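Protein-glutamine deamidase Cif (Burkholderia pseudomallei, PDB 3GQM) deamidates a glutamine side chain of host NEDD8 to glutamate, which shuts down cullin-RING ubiquitin ligases and inhibits the host cell cycle. Local coordinates at residues His145-Val150 with Leu165-Gln170; Leu157-Leu162 with Gln179-Gly184. One frame throughout, in Å; residues are numbered along the deposited sequence.

Contact 1 (His145-Val150 with Leu165-Gln170); sequences HKNYVV and LPALTQ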
# COMPACT_ATOMS: atom_id res chain seq x y z
N HIS A 145 -1.56 15.22 17.26
CA HIS A 145 -0.62 14.40 17.98
C HIS A 145 -0.72 12.92 17.68
O HIS A 145 0.02 12.13 18.24
CB HIS A 145 -0.72 14.69 19.47
CG HIS A 145 -0.39 16.11 19.79
ND1 HIS A 145 0.91 16.57 19.86
CD2 HIS A 145 -1.18 17.19 19.98
CE1 HIS A 145 0.90 17.87 20.11
NE2 HIS A 145 -0.35 18.27 20.20
N LYS A 146 -1.62 12.55 16.78
CA LYS A 146 -1.76 11.15 16.41
C LYS A 146 -1.14 10.86 15.02
O LYS A 146 -1.12 11.74 14.12
CB LYS A 146 -3.23 10.76 16.38
CG LYS A 146 -3.93 10.48 17.74
CD LYS A 146 -5.21 9.68 17.52
CE LYS A 146 -6.18 9.72 18.69
NZ LYS A 146 -5.53 9.46 20.03
N ASN A 147 -0.65 9.63 14.84
CA ASN A 147 -0.31 9.10 13.51
C ASN A 147 -1.57 8.57 12.83
O ASN A 147 -2.41 7.93 13.48
CB ASN A 147 0.71 7.96 13.62
CG ASN A 147 1.79 8.25 14.63
OD1 ASN A 147 2.59 9.15 14.45
ND2 ASN A 147 1.82 7.49 15.72
N TYR A 148 -1.69 8.80 11.53
CA TYR A 148 -2.76 8.21 10.75
C TYR A 148 -2.16 7.69 9.50
O TYR A 148 -1.15 8.22 9.02
CB TYR A 148 -3.82 9.26 10.34
CG TYR A 148 -4.55 9.84 11.49
CD1 TYR A 148 -5.76 9.27 11.94
CD2 TYR A 148 -4.04 10.97 12.15
CE1 TYR A 148 -6.43 9.81 13.03
CE2 TYR A 148 -4.71 11.53 13.20
CZ TYR A 148 -5.88 10.95 13.65
OH TYR A 148 -6.49 11.56 14.72
N VAL A 149 -2.79 6.64 8.99
CA VAL A 149 -2.55 6.17 7.63
C VAL A 149 -3.89 6.20 6.88
O VAL A 149 -4.91 5.88 7.47
CB VAL A 149 -1.88 4.80 7.60
CG1 VAL A 149 -2.73 3.72 8.35
CG2 VAL A 149 -1.63 4.37 6.15
N VAL A 150 -3.86 6.64 5.62
CA VAL A 150 -5.06 6.78 4.80
C VAL A 150 -4.94 5.80 3.68
O VAL A 150 -3.91 5.75 3.00
CB VAL A 150 -5.18 8.17 4.18
CG1 VAL A 150 -6.35 8.25 3.22
CG2 VAL A 150 -5.31 9.25 5.28
N LEU A 165 0.69 9.47 7.44
CA LEU A 165 0.70 10.79 8.09
C LEU A 165 1.22 10.67 9.54
O LEU A 165 0.45 10.76 10.49
CB LEU A 165 -0.72 11.40 8.11
CG LEU A 165 -1.39 11.52 6.73
CD1 LEU A 165 -2.89 11.75 6.84
CD2 LEU A 165 -0.78 12.68 5.94
N PRO A 166 2.52 10.44 9.70
CA PRO A 166 2.97 10.30 11.09
C PRO A 166 2.95 11.64 11.78
O PRO A 166 3.12 12.66 11.12
CB PRO A 166 4.43 9.82 10.96
CG PRO A 166 4.87 10.16 9.55
CD PRO A 166 3.62 10.39 8.71
N ALA A 167 2.74 11.65 13.09
CA ALA A 167 2.92 12.93 13.81
C ALA A 167 4.42 13.21 14.02
O ALA A 167 5.19 12.35 14.46
CB ALA A 167 2.15 12.96 15.12
N LEU A 168 4.83 14.40 13.61
CA LEU A 168 6.23 14.88 13.75
C LEU A 168 6.34 16.08 14.70
O LEU A 168 5.74 17.14 14.47
CB LEU A 168 6.84 15.20 12.37
CG LEU A 168 7.60 14.11 11.60
CD1 LEU A 168 7.19 12.65 11.89
CD2 LEU A 168 7.48 14.40 10.10
N THR A 169 7.12 15.89 15.78
CA THR A 169 7.29 16.89 16.86
C THR A 169 7.81 18.24 16.35
O THR A 169 8.82 18.30 15.65
CB THR A 169 8.21 16.35 17.96
OG1 THR A 169 7.86 15.00 18.25
CG2 THR A 169 8.09 17.19 19.24
N GLN A 170 7.09 19.32 16.69
CA GLN A 170 7.41 20.69 16.23
C GLN A 170 7.73 20.72 14.73
O GLN A 170 8.44 21.62 14.25
CB GLN A 170 8.58 21.32 17.01
CG GLN A 170 8.68 20.97 18.46
CD GLN A 170 9.91 21.60 19.08
OE1 GLN A 170 10.06 22.83 19.07
NE2 GLN A 170 10.81 20.77 19.59
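Tyr148 and Leu165 form an antiparallel hydrogen-bonded pair, the last rung between two neighbouring strands before the chain leaves the sheet after Leu165. The two bonds differ in shape. Leu165 N reaches Tyr148 O at 2.7 Å, lying nearly along the C=O axis, whereas Tyr148 N meets Leu165 O at 3.1 Å from well above the carbonyl plane. Proline suits position 166, because it has no N-H to offer and the backbone pairing stops here.

A side chain takes over beyond this point. Asn147 has CG anti to its own carbonyl carbon (chi1 -42°), which swings the amide across to the departing chain. There OD1 accepts from Ala167 N at 2.8 Å, in the amide plane and on a lone pair. Asparagine fits because its other end, ND2, can donate to Tyr260 O at the same time, so the amide is held from two directions. The small methyl of Ala167 turns back toward segment 145-150, its CB 3.6 Å from Lys146 O.

On the Tyr148 face, the side chains of Leu165 and Val150 cross obliquely, Leu165 CD1 3.8 Å from Val150 CG2, while the phenol of Tyr148 leads away and hydrogen-bonds through OH with Asp143 N. Arg173 also donates to Lys146 O. Strand 253-260 flanks strand 147-154 on the side away from strand 159-165, and helix 104-116 packs against Val149.

Contact 2 (Leu157-Leu162 with Gln179-Gly184); sequences LGHKFL and QSDLGG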
# COMPACT_ATOMS: atom_id res chain seq x y z
N LEU A 157 -7.66 6.35 -11.47
CA LEU A 157 -6.40 5.67 -11.71
C LEU A 157 -6.59 4.17 -11.77
O LEU A 157 -5.80 3.47 -12.38
CB LEU A 157 -5.42 6.04 -10.57
CG LEU A 157 -4.66 7.38 -10.62
CD1 LEU A 157 -5.51 8.61 -10.89
CD2 LEU A 157 -3.91 7.64 -9.32
N GLY A 158 -7.65 3.66 -11.15
CA GLY A 158 -7.77 2.20 -10.94
C GLY A 158 -6.67 1.71 -9.99
O GLY A 158 -6.06 0.67 -10.23
N HIS A 159 -6.43 2.44 -8.90
CA HIS A 159 -5.24 2.20 -8.06
C HIS A 159 -5.59 2.34 -6.61
O HIS A 159 -6.44 3.13 -6.26
CB HIS A 159 -4.12 3.18 -8.47
CG HIS A 159 -2.78 2.95 -7.81
ND1 HIS A 159 -2.20 1.71 -7.65
CD2 HIS A 159 -1.85 3.85 -7.40
CE1 HIS A 159 -1.00 1.84 -7.11
NE2 HIS A 159 -0.77 3.14 -6.93
N LYS A 160 -4.94 1.55 -5.80
CA LYS A 160 -5.06 1.56 -4.35
C LYS A 160 -3.65 1.81 -3.79
O LYS A 160 -2.67 1.22 -4.28
CB LYS A 160 -5.56 0.17 -3.89
CG LYS A 160 -6.38 0.24 -2.64
CD LYS A 160 -7.23 -1.03 -2.43
CE LYS A 160 -8.01 -0.93 -1.13
NZ LYS A 160 -8.85 -2.16 -0.87
N PHE A 161 -3.54 2.69 -2.80
CA PHE A 161 -2.25 3.04 -2.24
C PHE A 161 -2.47 3.67 -0.86
O PHE A 161 -3.57 3.98 -0.47
CB PHE A 161 -1.44 3.98 -3.21
CG PHE A 161 -2.07 5.35 -3.41
CD1 PHE A 161 -1.68 6.43 -2.64
CD2 PHE A 161 -3.00 5.56 -4.44
CE1 PHE A 161 -2.25 7.73 -2.83
CE2 PHE A 161 -3.57 6.82 -4.67
CZ PHE A 161 -3.18 7.93 -3.84
N LEU A 162 -1.40 3.86 -0.12
CA LEU A 162 -1.50 4.43 1.22
C LEU A 162 -0.80 5.79 1.28
O LEU A 162 0.20 6.01 0.62
CB LEU A 162 -0.82 3.48 2.20
CG LEU A 162 -1.28 2.02 2.30
CD1 LEU A 162 -0.47 1.28 3.42
CD2 LEU A 162 -2.75 1.98 2.69
N GLN A 179 3.06 2.27 -1.88
CA GLN A 179 2.25 1.63 -2.95
C GLN A 179 3.06 0.55 -3.63
O GLN A 179 4.31 0.50 -3.48
CB GLN A 179 1.89 2.69 -4.01
CG GLN A 179 3.16 3.10 -4.84
CD GLN A 179 2.82 4.06 -6.01
OE1 GLN A 179 1.71 4.02 -6.57
NE2 GLN A 179 3.79 4.92 -6.37
N SER A 180 2.38 -0.30 -4.39
CA SER A 180 3.04 -1.05 -5.46
C SER A 180 2.10 -0.86 -6.65
O SER A 180 0.99 -0.45 -6.43
CB SER A 180 3.09 -2.54 -5.11
OG SER A 180 1.76 -3.04 -4.95
N ASP A 181 2.54 -1.20 -7.86
CA ASP A 181 1.69 -1.08 -9.09
C ASP A 181 2.25 -2.07 -10.14
O ASP A 181 3.43 -2.05 -10.45
CB ASP A 181 1.80 0.37 -9.62
CG ASP A 181 0.67 0.80 -10.59
OD1 ASP A 181 0.19 0.02 -11.45
OD2 ASP A 181 0.29 2.01 -10.51
N LEU A 182 1.41 -2.96 -10.64
CA LEU A 182 1.81 -3.88 -11.70
C LEU A 182 1.84 -3.22 -13.06
O LEU A 182 2.23 -3.83 -14.06
CB LEU A 182 0.80 -5.03 -11.79
CG LEU A 182 1.48 -6.32 -11.41
CD1 LEU A 182 1.87 -6.26 -9.92
CD2 LEU A 182 0.54 -7.48 -11.78
N GLY A 183 1.36 -1.98 -13.11
CA GLY A 183 1.34 -1.20 -14.33
C GLY A 183 0.07 -1.47 -15.09
O GLY A 183 -0.77 -2.26 -14.63
N GLY A 184 -0.04 -0.87 -16.28
CA GLY A 184 -1.22 -1.07 -17.09
C GLY A 184 -2.17 0.10 -17.14
O GLY A 184 -2.95 0.21 -18.10
O HOH W 1 -0.36 -0.03 -3.36
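His159 and Gln179, two probable active-site residues, meet here through their side chains. The histidine leaves strand 159-165 with CB pointing toward segment 179-184, and chi1 -173°, with CG anti to the backbone N, carries the ring on to that segment. Along the ring, ND1 lies 3.8 Å from Asp181 OD2, which sits over one face and toward the rim. CE1 comes edge-on to Ser180 O at 3.1 Å, and CD2 lies 3.7 Å from Gln179 OE1. At the tip, NE2 donates to Gln179 OE1 at 2.7 Å, with an N-H...O angle of 152°; the oxygen lies close to the ring plane and the donor in the amide plane.

Glutamine suits this place because its amide can accept from the imidazole with OE1 while NE2 donates to Leu233 O, which fixes the flip of the group. Its CG takes the crowded position between backbone N and carbonyl carbon (chi1 71°), and the chain then runs out extended, with CB against Phe161 CB at 3.7 Å. The nearby carboxylate of Asp181 would tend to favour a protonated imidazole. Its OD1 closes an Asx turn by accepting from Gly183 N at 2.9 Å. Water 1 joins the backbones, donating to Lys160 O and accepting from Ser180 N.

Cys104 of helix 104-116 touches His159, consistent with a Cys-His-Gln triad as in papain-like enzymes. Trp195 of helix 192-199 packs on Gln179, and strand 147-154 flanks Phe161 through Val152.

In the fold
Contacts 1 and 2 lie on one antiparallel sheet, their centres about 23 Å apart, and strand 159-165 runs from one to the other. Along the chain their segments alternate: 145-150, 157-162, 165-170, 179-184. Strand 147-154 leaves contact 1 and turns back into strand 159-165, which starts at contact 2 and ends at contact 1; the chain then returns through strand 176-178 to the presumed catalytic Gln179. The contacts touch where Leu162 packs against Val149 and Val150. Contact 2, buried near the centre of the molecule, carries the probable catalytic His159 and Gln179, whereas contact 1 is structural packing at the far end of the same strands, away from the active site.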